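Local coordinates for reticulocyte binding protein (Streptococcus agalactiae COH1, PDB 3FAW), which probably hydrolyses alpha-1,6-glucosidic linkages in pullulan and related branched glucans, as a cell-wall-anchored pullulanase of the bacterial surface, at residues A[548-554]-A[715-721]; A[752-758]-A[801-807]. The contacts are given in a common frame with arbitrary orientation. Residue numbers count along the deposited sequence, not the author numbering.

Interaction 1. Residues A[548-554]-A[715-721]; sequences FKNIKAQ and IDREVSL
Residues 548-551 form the last turn of helix 544-551, which comes between TIM-barrel strands 513-516 and 566-568 in the sequence. A Schellman motif ends the helix. Ala553 has positive phi (67/41); Gln554 N hydrogen-bonds to Lys549 O (2.7 Å) and Ala553 N to Asn550 O (2.8 Å). Residues 715-718 end helix 712-718. Val719 is extended and leads into strand 720-721, an edge strand of the C-terminal antiparallel sheet. CA atoms are 6.5 Å apart for Lys552 and Ile715, and 6.9 Å for Phe548 and Leu721. The contact joins the catalytic barrel domain to the C-terminal beta domain.

Phe548 takes chi1 t and lays its ring along 719-721, where the chain leaves helix 712-718. Phe548 CZ is 3.4 Å from Leu721 N. Leu721 CB sits 3.7 Å from the centroid of the Phe548 ring, over its face, a CH-pi contact. Phe548 CE1 meets Val719 CG1 at 4.1 Å. Lys552 CB packs on Ile715 CG2 at 3.6 Å.

The polar part centres on Asp716 (chi1 m). Lys552 (chi1-chi4 m, t, m, t) makes a salt bridge from NZ to Asp716 OD1 at 2.8 Å. Gln554 NE2 donates to the same Asp716 OD1 at 2.9 Å. Asp716 OD2 makes a second salt bridge, to Lys712. Water 1 accepts from Lys552 NZ (3.0 Å) and donates to Val719 O (2.6 Å).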
loop_
_atom_site.group_PDB
_atom_site.type_symbol
_atom_site.label_atom_id
_atom_site.label_comp_id
_atom_site.label_asym_id
_atom_site.label_seq_id
_atom_site.Cartn_x
_atom_site.Cartn_y
_atom_site.Cartn_z
ATOM N N PHE A 548 7.654 24.570 -10.106
ATOM C CA PHE A 548 9.066 24.629 -9.730
ATOM C C PHE A 548 9.292 24.113 -8.312
ATOM O O PHE A 548 10.204 23.328 -8.072
ATOM C CB PHE A 548 9.608 26.061 -9.856
ATOM C CG PHE A 548 11.051 26.198 -9.446
ATOM C CD1 PHE A 548 12.035 25.448 -10.073
ATOM C CD2 PHE A 548 11.423 27.066 -8.426
ATOM C CE1 PHE A 548 13.370 25.558 -9.696
ATOM C CE2 PHE A 548 12.759 27.187 -8.048
ATOM C CZ PHE A 548 13.731 26.432 -8.683
ATOM N N LYS A 549 8.454 24.554 -7.379
ATOM C CA LYS A 549 8.518 24.078 -5.997
ATOM C C LYS A 549 8.258 22.571 -5.886
ATOM O O LYS A 549 8.899 21.895 -5.083
ATOM C CB LYS A 549 7.555 24.878 -5.107
ATOM C CG LYS A 549 8.053 26.290 -4.824
ATOM C CD LYS A 549 6.948 27.217 -4.348
ATOM C CE LYS A 549 7.511 28.600 -3.986
ATOM N NZ LYS A 549 6.440 29.619 -3.801
ATOM N N ASN A 550 7.329 22.046 -6.685
ATOM C CA ASN A 550 7.121 20.589 -6.761
ATOM C C ASN A 550 8.380 19.865 -7.248
ATOM O O ASN A 550 8.803 18.876 -6.647
ATOM C CB ASN A 550 5.925 20.233 -7.654
ATOM C CG ASN A 550 4.607 20.219 -6.897
ATOM O OD1 ASN A 550 3.632 20.851 -7.309
ATOM N ND2 ASN A 550 4.570 19.487 -5.790
ATOM N N ILE A 551 8.990 20.385 -8.312
ATOM C CA ILE A 551 10.275 19.870 -8.817
ATOM C C ILE A 551 11.364 19.841 -7.731
ATOM O O ILE A 551 12.222 18.958 -7.744
ATOM C CB ILE A 551 10.775 20.682 -10.045
ATOM C CG1 ILE A 551 9.840 20.477 -11.240
ATOM C CG2 ILE A 551 12.180 20.263 -10.449
ATOM C CD1 ILE A 551 10.013 21.516 -12.320
ATOM N N LYS A 552 11.322 20.796 -6.800
ATOM C CA LYS A 552 12.235 20.823 -5.633
ATOM C C LYS A 552 11.788 19.940 -4.452
ATOM O O LYS A 552 12.432 19.944 -3.398
ATOM C CB LYS A 552 12.423 22.266 -5.129
ATOM C CG LYS A 552 13.239 23.165 -6.053
ATOM C CD LYS A 552 13.712 24.442 -5.364
ATOM C CE LYS A 552 12.558 25.358 -4.960
ATOM N NZ LYS A 552 13.055 26.577 -4.253
ATOM N N ALA A 553 10.704 19.182 -4.631
ATOM C CA ALA A 553 10.120 18.347 -3.575
ATOM C C ALA A 553 9.526 19.207 -2.460
ATOM O O ALA A 553 9.671 18.901 -1.275
ATOM C CB ALA A 553 11.155 17.359 -3.011
ATOM N N GLN A 554 8.861 20.286 -2.857
ATOM C CA GLN A 554 8.184 21.176 -1.928
ATOM C C GLN A 554 6.737 21.377 -2.380
ATOM O O GLN A 554 6.373 22.453 -2.857
ATOM C CB GLN A 554 8.928 22.508 -1.844
ATOM C CG GLN A 554 10.349 22.359 -1.307
ATOM C CD GLN A 554 11.191 23.598 -1.484
ATOM O OE1 GLN A 554 10.544 24.736 -1.693
ATOM N NE2 GLN A 554 12.419 23.530 -1.442
ATOM N N ILE A 715 18.953 22.159 -1.836
ATOM C CA ILE A 715 18.039 22.229 -2.974
ATOM C C ILE A 715 17.687 23.682 -3.323
ATOM O O ILE A 715 17.766 24.077 -4.488
ATOM C CB ILE A 715 16.756 21.380 -2.738
ATOM C CG1 ILE A 715 17.074 19.891 -2.909
ATOM C CG2 ILE A 715 15.660 21.769 -3.715
ATOM C CD1 ILE A 715 16.015 18.961 -2.358
ATOM N N ASP A 716 17.314 24.477 -2.323
ATOM C CA ASP A 716 16.992 25.898 -2.550
ATOM C C ASP A 716 18.197 26.712 -3.036
ATOM O O ASP A 716 18.032 27.697 -3.764
ATOM C CB ASP A 716 16.425 26.549 -1.281
ATOM C CG ASP A 716 15.011 26.093 -0.963
ATOM O OD1 ASP A 716 14.272 25.696 -1.883
ATOM O OD2 ASP A 716 14.630 26.146 0.223
ATOM N N ARG A 717 19.395 26.299 -2.629
ATOM C CA ARG A 717 20.631 26.996 -2.992
ATOM C C ARG A 717 21.231 26.553 -4.319
ATOM O O ARG A 717 22.004 27.298 -4.919
ATOM C CB ARG A 717 21.687 26.788 -1.905
ATOM C CG ARG A 717 21.404 27.537 -0.626
ATOM C CD ARG A 717 22.208 26.964 0.510
ATOM N NE ARG A 717 22.113 27.788 1.710
ATOM C CZ ARG A 717 22.451 27.384 2.932
ATOM N NH1 ARG A 717 22.909 26.151 3.135
ATOM N NH2 ARG A 717 22.329 28.220 3.960
ATOM N N GLU A 718 20.905 25.339 -4.759
ATOM C CA GLU A 718 21.562 24.742 -5.929
ATOM C C GLU A 718 20.625 24.403 -7.087
ATOM O O GLU A 718 21.097 24.096 -8.185
ATOM C CB GLU A 718 22.343 23.496 -5.507
ATOM C CG GLU A 718 23.460 23.794 -4.505
ATOM C CD GLU A 718 23.933 22.572 -3.732
ATOM O OE1 GLU A 718 23.564 21.434 -4.099
ATOM O OE2 GLU A 718 24.679 22.758 -2.745
ATOM N N VAL A 719 19.313 24.446 -6.846
ATOM C CA VAL A 719 18.322 24.260 -7.902
ATOM C C VAL A 719 17.578 25.577 -8.114
ATOM O O VAL A 719 16.940 26.089 -7.191
ATOM C CB VAL A 719 17.324 23.136 -7.563
ATOM C CG1 VAL A 719 16.351 22.921 -8.717
ATOM C CG2 VAL A 719 18.070 21.841 -7.241
ATOM N N SER A 720 17.665 26.111 -9.334
ATOM C CA SER A 720 17.141 27.442 -9.654
ATOM C C SER A 720 16.212 27.438 -10.871
ATOM O O SER A 720 16.274 26.546 -11.721
ATOM C CB SER A 720 18.298 28.428 -9.863
ATOM O OG SER A 720 19.239 27.941 -10.807
ATOM N N LEU A 721 15.346 28.447 -10.933
ATOM C CA LEU A 721 14.329 28.553 -11.978
ATOM C C LEU A 721 14.817 29.444 -13.118
ATOM O O LEU A 721 14.997 30.651 -12.937
ATOM C CB LEU A 721 13.033 29.118 -11.388
ATOM C CG LEU A 721 11.829 29.242 -12.325
ATOM C CD1 LEU A 721 11.393 27.872 -12.844
ATOM C CD2 LEU A 721 10.685 29.938 -11.615
HETATM O O HOH W 1 15.392 27.615 -5.778
HETATM O O HOH W 2 11.934 26.779 -0.619
#

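Interaction 2. Residues A[752-758]-A[801-807]; sequences FVNADSK and LLIDPLT
A G1 beta bulge marks this contact: Leu806 and Thr807 both face Asn754. Leu806 has left-handed backbone angles (50/49), more usual for glycine. Asn754 and Thr807 form an antiparallel hydrogen-bonded pair, with Asn754 N to Thr807 O at 3.0 Å and Thr807 N to Asn754 O at 3.1 Å. Leu806 N also donates to Asp756 O (3.2 Å).

Asn754 (chi1 t) ties the turns together. Asn754 OD1 accepts from Asp756 N at 3.0 Å, an Asx turn. Asn754 ND2 donates to Ile803 O (3.2 Å), Lys758 O (3.2 Å) and, weakly, Asp804 O (3.1 Å).

The axes of strand segments 752-754 and 801-803 approach to 8.9 Å, crossing at -43°. Here the five- and three-stranded sheets pack face to face, as in a beta sandwich. Leu801 CD2 makes a CH-pi contact, 3.7 Å from the Phe752 ring centroid, and Phe752 CB meets Ile803 CD1 at 3.5 Å. Val762 of strand 760-763 adds to this core, while helix 590-609 touches Val753, Ala755 and Leu806.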
loop_
_atom_site.group_PDB
_atom_site.type_symbol
_atom_site.label_atom_id
_atom_site.label_comp_id
_atom_site.label_asym_id
_atom_site.label_seq_id
_atom_site.Cartn_x
_atom_site.Cartn_y
_atom_site.Cartn_z
ATOM N N PHE A 752 14.836 21.514 -19.802
ATOM C CA PHE A 752 13.851 22.355 -20.483
ATOM C C PHE A 752 12.664 21.503 -20.918
ATOM O O PHE A 752 12.851 20.485 -21.581
ATOM C CB PHE A 752 14.466 23.004 -21.725
ATOM C CG PHE A 752 15.687 23.842 -21.442
ATOM C CD1 PHE A 752 15.578 25.214 -21.271
ATOM C CD2 PHE A 752 16.946 23.260 -21.373
ATOM C CE1 PHE A 752 16.699 25.989 -21.019
ATOM C CE2 PHE A 752 18.067 24.025 -21.120
ATOM C CZ PHE A 752 17.944 25.393 -20.945
ATOM N N VAL A 753 11.452 21.915 -20.546
ATOM C CA VAL A 753 10.223 21.219 -20.962
ATOM C C VAL A 753 9.246 22.193 -21.616
ATOM O O VAL A 753 8.601 22.988 -20.925
ATOM C CB VAL A 753 9.516 20.539 -19.763
ATOM C CG1 VAL A 753 8.175 19.948 -20.190
ATOM C CG2 VAL A 753 10.407 19.456 -19.154
ATOM N N ASN A 754 9.160 22.146 -22.944
ATOM C CA ASN A 754 8.122 22.871 -23.671
ATOM C C ASN A 754 6.902 21.969 -23.861
ATOM O O ASN A 754 6.866 21.146 -24.776
ATOM C CB ASN A 754 8.625 23.375 -25.030
ATOM C CG ASN A 754 7.591 24.237 -25.757
ATOM O OD1 ASN A 754 6.573 24.625 -25.181
ATOM N ND2 ASN A 754 7.854 24.543 -27.026
ATOM N N ALA A 755 5.913 22.133 -22.987
ATOM C CA ALA A 755 4.655 21.396 -23.090
ATOM C C ALA A 755 3.614 22.152 -23.924
ATOM O O ALA A 755 2.461 21.729 -24.005
ATOM C CB ALA A 755 4.099 21.095 -21.695
ATOM N N ASP A 756 4.020 23.268 -24.533
ATOM C CA ASP A 756 3.130 24.047 -25.393
ATOM C C ASP A 756 3.031 23.387 -26.763
ATOM O O ASP A 756 3.923 22.637 -27.172
ATOM C CB ASP A 756 3.633 25.490 -25.532
ATOM C CG ASP A 756 2.534 26.469 -25.947
ATOM O OD1 ASP A 756 1.419 26.033 -26.297
ATOM O OD2 ASP A 756 2.790 27.688 -25.927
ATOM N N SER A 757 1.937 23.678 -27.462
ATOM C CA SER A 757 1.659 23.132 -28.790
ATOM C C SER A 757 2.240 23.996 -29.918
ATOM O O SER A 757 1.968 23.753 -31.092
ATOM C CB SER A 757 0.144 22.972 -28.974
ATOM O OG SER A 757 -0.538 24.181 -28.688
ATOM N N LYS A 758 3.027 25.007 -29.552
ATOM C CA LYS A 758 3.812 25.793 -30.503
ATOM C C LYS A 758 5.244 25.877 -29.988
ATOM O O LYS A 758 5.491 25.671 -28.799
ATOM C CB LYS A 758 3.237 27.205 -30.650
ATOM C CG LYS A 758 3.168 27.984 -29.342
ATOM C CD LYS A 758 2.693 29.407 -29.549
ATOM C CE LYS A 758 2.582 30.133 -28.219
ATOM N NZ LYS A 758 2.428 31.593 -28.410
ATOM N N LEU A 801 17.363 29.630 -26.243
ATOM C CA LEU A 801 17.118 28.340 -26.885
ATOM C C LEU A 801 15.746 28.374 -27.550
ATOM O O LEU A 801 14.778 28.823 -26.943
ATOM C CB LEU A 801 17.143 27.218 -25.840
ATOM C CG LEU A 801 18.482 26.535 -25.554
ATOM C CD1 LEU A 801 19.590 27.540 -25.287
ATOM C CD2 LEU A 801 18.327 25.577 -24.387
ATOM N N LEU A 802 15.670 27.911 -28.796
ATOM C CA LEU A 802 14.396 27.737 -29.486
ATOM C C LEU A 802 14.021 26.262 -29.435
ATOM O O LEU A 802 14.719 25.419 -30.007
ATOM C CB LEU A 802 14.489 28.212 -30.938
ATOM C CG LEU A 802 13.240 28.056 -31.813
ATOM C CD1 LEU A 802 12.029 28.751 -31.185
ATOM C CD2 LEU A 802 13.508 28.603 -33.209
ATOM N N ILE A 803 12.920 25.956 -28.755
ATOM C CA ILE A 803 12.524 24.573 -28.509
ATOM C C ILE A 803 11.211 24.235 -29.209
ATOM O O ILE A 803 10.236 24.984 -29.115
ATOM C CB ILE A 803 12.398 24.287 -26.996
ATOM C CG1 ILE A 803 13.722 24.601 -26.290
ATOM C CG2 ILE A 803 11.990 22.828 -26.756
ATOM C CD1 ILE A 803 13.678 24.398 -24.797
ATOM N N ASP A 804 11.204 23.100 -29.909
ATOM C CA ASP A 804 10.017 22.601 -30.612
ATOM C C ASP A 804 8.859 22.325 -29.647
ATOM O O ASP A 804 9.083 22.067 -28.465
ATOM C CB ASP A 804 10.345 21.296 -31.356
ATOM C CG ASP A 804 11.017 21.522 -32.707
ATOM O OD1 ASP A 804 11.641 22.584 -32.929
ATOM O OD2 ASP A 804 10.926 20.604 -33.550
ATOM N N PRO A 805 7.613 22.357 -30.150
ATOM C CA PRO A 805 6.476 21.984 -29.300
ATOM C C PRO A 805 6.557 20.543 -28.778
ATOM O O PRO A 805 7.099 19.671 -29.458
ATOM C CB PRO A 805 5.266 22.148 -30.228
ATOM C CG PRO A 805 5.818 22.161 -31.611
ATOM C CD PRO A 805 7.189 22.731 -31.510
ATOM N N LEU A 806 6.032 20.318 -27.574
ATOM C CA LEU A 806 6.013 18.991 -26.950
ATOM C C LEU A 806 7.388 18.305 -26.957
ATOM O O LEU A 806 7.510 17.134 -27.334
ATOM C CB LEU A 806 4.964 18.108 -27.634
ATOM C CG LEU A 806 3.555 18.709 -27.725
ATOM C CD1 LEU A 806 2.568 17.662 -28.211
ATOM C CD2 LEU A 806 3.109 19.278 -26.378
ATOM N N THR A 807 8.408 19.044 -26.529
ATOM C CA THR A 807 9.794 18.566 -26.556
ATOM C C THR A 807 10.498 18.847 -25.226
ATOM O O THR A 807 10.322 19.917 -24.633
ATOM C CB THR A 807 10.592 19.235 -27.701
ATOM O OG1 THR A 807 9.960 18.954 -28.957
ATOM C CG2 THR A 807 12.039 18.738 -27.737
#

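How the interactions relate
Both contacts reach the same C-terminal antiparallel sheet. Interaction 1 uses its edge strand 720-721; interaction 2 uses strand 748-754, two places across. Their centres are 21 Å apart and they do not touch. Each is partly buried. Interaction 1 is an interdomain contact made through side chains, one shared carboxylate and water. Interaction 2 lies within the C-terminal domain, where the chain crosses between the two sheets, once in each direction, although helix 590-609 of the barrel domain borders it. Its polar part is backbone bonds and one asparagine amide; the rest is largely an apolar cluster between the sheets. Both also include an aliphatic carbon over a phenylalanine face.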